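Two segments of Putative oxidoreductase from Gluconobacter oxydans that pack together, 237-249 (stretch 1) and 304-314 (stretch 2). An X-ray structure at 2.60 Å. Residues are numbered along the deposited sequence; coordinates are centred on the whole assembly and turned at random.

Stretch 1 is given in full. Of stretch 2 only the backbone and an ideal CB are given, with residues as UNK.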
# COMPACT_ATOMS: atom_id res chain seq x y z
N GLY A 237 -21.43 -15.63 19.82
CA GLY A 237 -20.83 -16.40 18.74
C GLY A 237 -21.55 -16.30 17.40
O GLY A 237 -21.02 -16.77 16.35
N GLU A 238 -22.74 -15.72 17.40
CA GLU A 238 -23.51 -15.60 16.19
C GLU A 238 -23.29 -14.23 15.54
O GLU A 238 -22.96 -13.24 16.22
CB GLU A 238 -25.00 -15.76 16.51
CG GLU A 238 -25.41 -17.08 17.18
CD GLU A 238 -25.13 -18.30 16.32
OE1 GLU A 238 -24.35 -19.15 16.79
OE2 GLU A 238 -25.65 -18.40 15.18
N LYS A 239 -23.47 -14.20 14.21
CA LYS A 239 -23.54 -12.98 13.40
C LYS A 239 -24.98 -12.74 13.02
O LYS A 239 -25.75 -13.68 12.74
CB LYS A 239 -22.86 -13.15 12.03
CG LYS A 239 -21.42 -13.60 11.98
CD LYS A 239 -21.24 -14.27 10.62
CE LYS A 239 -19.82 -14.19 10.08
NZ LYS A 239 -19.45 -15.48 9.42
N TYR A 240 -25.34 -11.47 12.89
CA TYR A 240 -26.67 -11.15 12.39
C TYR A 240 -26.60 -10.05 11.39
O TYR A 240 -26.12 -8.97 11.70
CB TYR A 240 -27.59 -10.74 13.55
CG TYR A 240 -27.68 -11.72 14.71
CD1 TYR A 240 -26.71 -11.72 15.73
CD2 TYR A 240 -28.74 -12.62 14.80
CE1 TYR A 240 -26.79 -12.61 16.80
CE2 TYR A 240 -28.84 -13.51 15.87
CZ TYR A 240 -27.88 -13.50 16.87
OH TYR A 240 -27.97 -14.37 17.93
N ILE A 241 -27.06 -10.31 10.18
CA ILE A 241 -27.16 -9.27 9.12
C ILE A 241 -28.23 -8.25 9.50
O ILE A 241 -29.33 -8.62 9.87
CB ILE A 241 -27.52 -9.90 7.76
CG1 ILE A 241 -26.34 -10.71 7.22
CG2 ILE A 241 -27.87 -8.82 6.74
CD1 ILE A 241 -26.70 -11.84 6.31
N LEU A 242 -27.91 -6.97 9.41
CA LEU A 242 -28.88 -5.95 9.70
C LEU A 242 -29.14 -5.18 8.44
O LEU A 242 -28.64 -4.09 8.27
CB LEU A 242 -28.39 -5.04 10.81
CG LEU A 242 -28.21 -5.61 12.24
CD1 LEU A 242 -27.89 -4.48 13.23
CD2 LEU A 242 -29.40 -6.50 12.77
N GLY A 243 -29.93 -5.76 7.52
CA GLY A 243 -30.22 -5.12 6.23
C GLY A 243 -31.57 -4.44 6.26
O GLY A 243 -32.26 -4.52 7.27
N GLY A 244 -31.94 -3.77 5.18
CA GLY A 244 -33.32 -3.36 4.95
C GLY A 244 -33.87 -3.95 3.65
O GLY A 244 -34.68 -4.89 3.67
N GLU A 245 -33.41 -3.42 2.51
CA GLU A 245 -33.98 -3.68 1.18
C GLU A 245 -32.90 -3.85 0.13
O GLU A 245 -31.94 -3.08 0.06
CB GLU A 245 -34.83 -2.48 0.78
CG GLU A 245 -35.85 -2.73 -0.31
CD GLU A 245 -36.74 -1.51 -0.57
OE1 GLU A 245 -37.37 -0.96 0.37
OE2 GLU A 245 -36.81 -1.09 -1.75
N ASN A 246 -33.06 -4.87 -0.70
CA ASN A 246 -32.17 -5.12 -1.81
C ASN A 246 -32.64 -4.34 -3.01
O ASN A 246 -33.77 -4.52 -3.50
CB ASN A 246 -32.06 -6.61 -2.12
CG ASN A 246 -31.33 -7.38 -1.00
OD1 ASN A 246 -30.17 -7.06 -0.62
ND2 ASN A 246 -31.98 -8.40 -0.46
N ILE A 247 -31.79 -3.41 -3.46
CA ILE A 247 -32.20 -2.45 -4.46
C ILE A 247 -31.09 -2.20 -5.49
O ILE A 247 -29.92 -2.23 -5.17
CB ILE A 247 -32.76 -1.17 -3.80
CG1 ILE A 247 -33.64 -0.36 -4.80
CG2 ILE A 247 -31.64 -0.36 -3.15
CD1 ILE A 247 -34.15 1.00 -4.35
N MET A 248 -31.47 -2.03 -6.75
CA MET A 248 -30.49 -1.71 -7.77
C MET A 248 -30.23 -0.22 -7.67
O MET A 248 -31.06 0.53 -7.17
CB MET A 248 -30.97 -2.09 -9.18
CG MET A 248 -31.29 -3.58 -9.41
SD MET A 248 -29.95 -4.79 -9.31
CE MET A 248 -28.60 -4.07 -10.27
N LEU A 249 -29.05 0.21 -8.11
CA LEU A 249 -28.63 1.58 -7.92
C LEU A 249 -29.52 2.51 -8.77
O LEU A 249 -29.88 3.61 -8.35
CB LEU A 249 -27.13 1.68 -8.23
CG LEU A 249 -26.30 2.86 -7.74
CD1 LEU A 249 -26.45 3.14 -6.25
CD2 LEU A 249 -24.82 2.64 -8.06
N UNK A 304 -20.98 -9.12 -8.87
CA UNK A 304 -22.01 -9.83 -8.10
C UNK A 304 -22.84 -8.81 -7.36
O UNK A 304 -22.33 -7.79 -6.94
CB UNK A 304 -21.39 -10.84 -7.13
N UNK A 305 -24.14 -9.06 -7.27
CA UNK A 305 -25.00 -8.13 -6.55
C UNK A 305 -24.77 -8.28 -5.04
O UNK A 305 -24.61 -9.38 -4.53
CB UNK A 305 -26.47 -8.37 -6.90
N UNK A 306 -24.74 -7.16 -4.33
CA UNK A 306 -24.58 -7.16 -2.90
C UNK A 306 -25.95 -7.25 -2.22
O UNK A 306 -26.45 -6.28 -1.62
CB UNK A 306 -23.82 -5.91 -2.45
N UNK A 307 -26.55 -8.42 -2.32
CA UNK A 307 -27.92 -8.62 -1.88
C UNK A 307 -27.88 -9.56 -0.69
O UNK A 307 -27.17 -10.57 -0.69
CB UNK A 307 -28.80 -9.17 -3.00
N UNK A 308 -28.57 -9.18 0.38
CA UNK A 308 -28.46 -9.93 1.63
C UNK A 308 -29.81 -10.09 2.24
O UNK A 308 -30.65 -9.22 2.06
CB UNK A 308 -27.51 -9.24 2.62
N UNK A 309 -30.01 -11.19 2.96
CA UNK A 309 -31.26 -11.44 3.68
C UNK A 309 -31.07 -11.07 5.12
O UNK A 309 -30.00 -11.35 5.67
CB UNK A 309 -31.70 -12.90 3.55
N UNK A 310 -32.10 -10.50 5.74
CA UNK A 310 -32.08 -10.23 7.18
C UNK A 310 -32.99 -11.18 7.95
O UNK A 310 -33.54 -10.84 9.02
CB UNK A 310 -32.50 -8.78 7.45
N UNK A 311 -33.18 -12.38 7.41
CA UNK A 311 -34.16 -13.26 8.00
C UNK A 311 -33.74 -13.81 9.37
O UNK A 311 -34.56 -13.90 10.29
CB UNK A 311 -34.44 -14.42 7.04
N UNK A 312 -32.45 -14.11 9.53
CA UNK A 312 -31.92 -14.54 10.81
C UNK A 312 -32.19 -13.50 11.90
O UNK A 312 -32.72 -13.83 12.93
CB UNK A 312 -30.42 -14.81 10.69
N UNK A 313 -31.92 -12.24 11.68
CA UNK A 313 -32.24 -11.29 12.73
C UNK A 313 -33.76 -11.06 12.84
O UNK A 313 -34.26 -10.58 13.87
CB UNK A 313 -31.52 -9.97 12.47
N UNK A 314 -34.50 -11.38 11.79
CA UNK A 314 -35.96 -11.15 11.85
C UNK A 314 -36.62 -12.13 12.81
O UNK A 314 -37.36 -11.72 13.68
CB UNK A 314 -36.59 -11.28 10.46

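Position 304 has nothing of stretch 1 within 5.5 Å of its ideal CB, so this contact sets no preference; the residue is Lys 304, which makes no contact here.

At 305 the CA-to-CB bond points toward stretch 1 but across a gap. A long apolar chain could meet the thioether of Met 248. Leu 305 brings CD2 to 4.1 Å from Met 248 CE.

The bond at 306 points sideways with no neighbour in reach, leaving the choice wide. Met 306 leads its end away.

At 307 the ideal CB lies 3.5 Å from Asn 246 OD1, and the bond points sideways relative to stretch 1. A flat or long apolar side chain could lie along Asn 246 and reach Met 248; an aromatic ring would cover most. Phe 307 (chi1 -88°, m) sets one ring face under Asn 246 CB, 3.5 Å from the ring centroid and 9° off the normal, a CH-pi contact. Its CZ also lies 4.0 Å from Met 248 SD, where the sulfur approaches obliquely.

The backbone at 308 is the anchor. Its N donates to Asn 246 OD1 at 2.8 Å (153°), and its O accepts from Asn 246 ND2 at 3.0 Å (155°), so one amide group satisfies both ends of the residue whatever its side chain. The ideal CB is 4.2 Å from Ile 241 CG2, which favours an apolar group, branched or aromatic. Phe 308 places CB 4.1 Å from Ile 241 CG2, while the end of its ring leads away.

At 309 the bond points away, so small polar residues are as acceptable as larger ones. Ser 309 turns OG back within its own stretch, accepting from the backbone N of 311 at 3.2 Å.

Position 310 precedes a helix, and its ideal CB is 4.0 Å from both Gly 243 N and Ile 241 O. An amide donor beside a close-packed backbone suggests a small residue with an acceptor: Ser, perhaps Thr, or Ala without the bond. Ser 310 (chi1 m) accepts from Gly 243 N through OG at 2.9 Å (133°). An ideal CB on Gly 243 would come 2.8 Å from Ser 310 OG, a clash.

At 311 the bond points away, so polar residues fit readily; Asp 311 makes no contact with stretch 1.

The bond at 312 points toward Tyr 240, with the carboxylate of Glu 238 farther out. A long basic chain, Lys or Arg, could pass the ring and reach it. Lys 312, all t, forms a salt bridge from NZ to Glu 238 OE2 at 2.8 Å, adds a weak hydrogen bond from NZ to Lys 239 O at 3.3 Å, and packs CE 3.8 Å from Tyr 240 CE2.

At 313 the ideal CB is already 3.7 Å from Ile 241 O, which favours a small residue. Ala 313 sets CB 4.1 Å from both Tyr 240 CB and Leu 242 CD2.

Position 314 points sideways into open space; Lys 314 suits it.

Stretch 2, residues 304-314: KLMFFSSDKAK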
# COMPACT_ATOMS: atom_id res chain seq x y z
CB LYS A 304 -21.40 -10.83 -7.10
CG LYS A 304 -20.53 -11.95 -7.70
CD LYS A 304 -20.07 -12.85 -6.58
CE LYS A 304 -18.64 -13.30 -6.75
NZ LYS A 304 -18.58 -14.72 -7.20
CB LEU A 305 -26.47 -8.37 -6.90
CG LEU A 305 -26.87 -8.49 -8.38
CD1 LEU A 305 -28.37 -8.68 -8.53
CD2 LEU A 305 -26.38 -7.31 -9.21
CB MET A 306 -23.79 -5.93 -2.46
CG MET A 306 -22.34 -5.97 -2.89
SD MET A 306 -21.38 -4.96 -1.76
CE MET A 306 -21.18 -5.95 -0.22
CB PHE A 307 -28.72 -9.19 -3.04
CG PHE A 307 -29.33 -8.13 -3.95
CD1 PHE A 307 -28.97 -6.78 -3.87
CD2 PHE A 307 -30.27 -8.51 -4.92
CE1 PHE A 307 -29.54 -5.82 -4.71
CE2 PHE A 307 -30.85 -7.56 -5.77
CZ PHE A 307 -30.48 -6.21 -5.66
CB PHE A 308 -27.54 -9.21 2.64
CG PHE A 308 -26.12 -9.13 2.19
CD1 PHE A 308 -25.24 -10.16 2.46
CD2 PHE A 308 -25.70 -8.05 1.43
CE1 PHE A 308 -23.93 -10.11 1.98
CE2 PHE A 308 -24.38 -7.98 0.96
CZ PHE A 308 -23.51 -9.02 1.24
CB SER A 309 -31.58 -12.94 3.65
OG SER A 309 -32.80 -13.22 4.33
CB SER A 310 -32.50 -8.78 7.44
OG SER A 310 -31.71 -7.90 6.69
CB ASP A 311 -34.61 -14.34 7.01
CG ASP A 311 -35.59 -13.80 5.96
OD1 ASP A 311 -36.16 -12.70 6.16
OD2 ASP A 311 -35.79 -14.46 4.92
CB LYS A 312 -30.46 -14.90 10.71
CG LYS A 312 -29.88 -15.24 12.06
CD LYS A 312 -28.58 -15.96 11.89
CE LYS A 312 -27.99 -16.19 13.26
NZ LYS A 312 -26.66 -16.81 13.13
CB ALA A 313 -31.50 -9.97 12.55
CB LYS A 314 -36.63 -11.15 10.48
CG LYS A 314 -36.75 -9.76 9.92
CD LYS A 314 -37.05 -9.77 8.44
CE LYS A 314 -36.58 -8.45 7.82
NZ LYS A 314 -37.19 -8.26 6.47
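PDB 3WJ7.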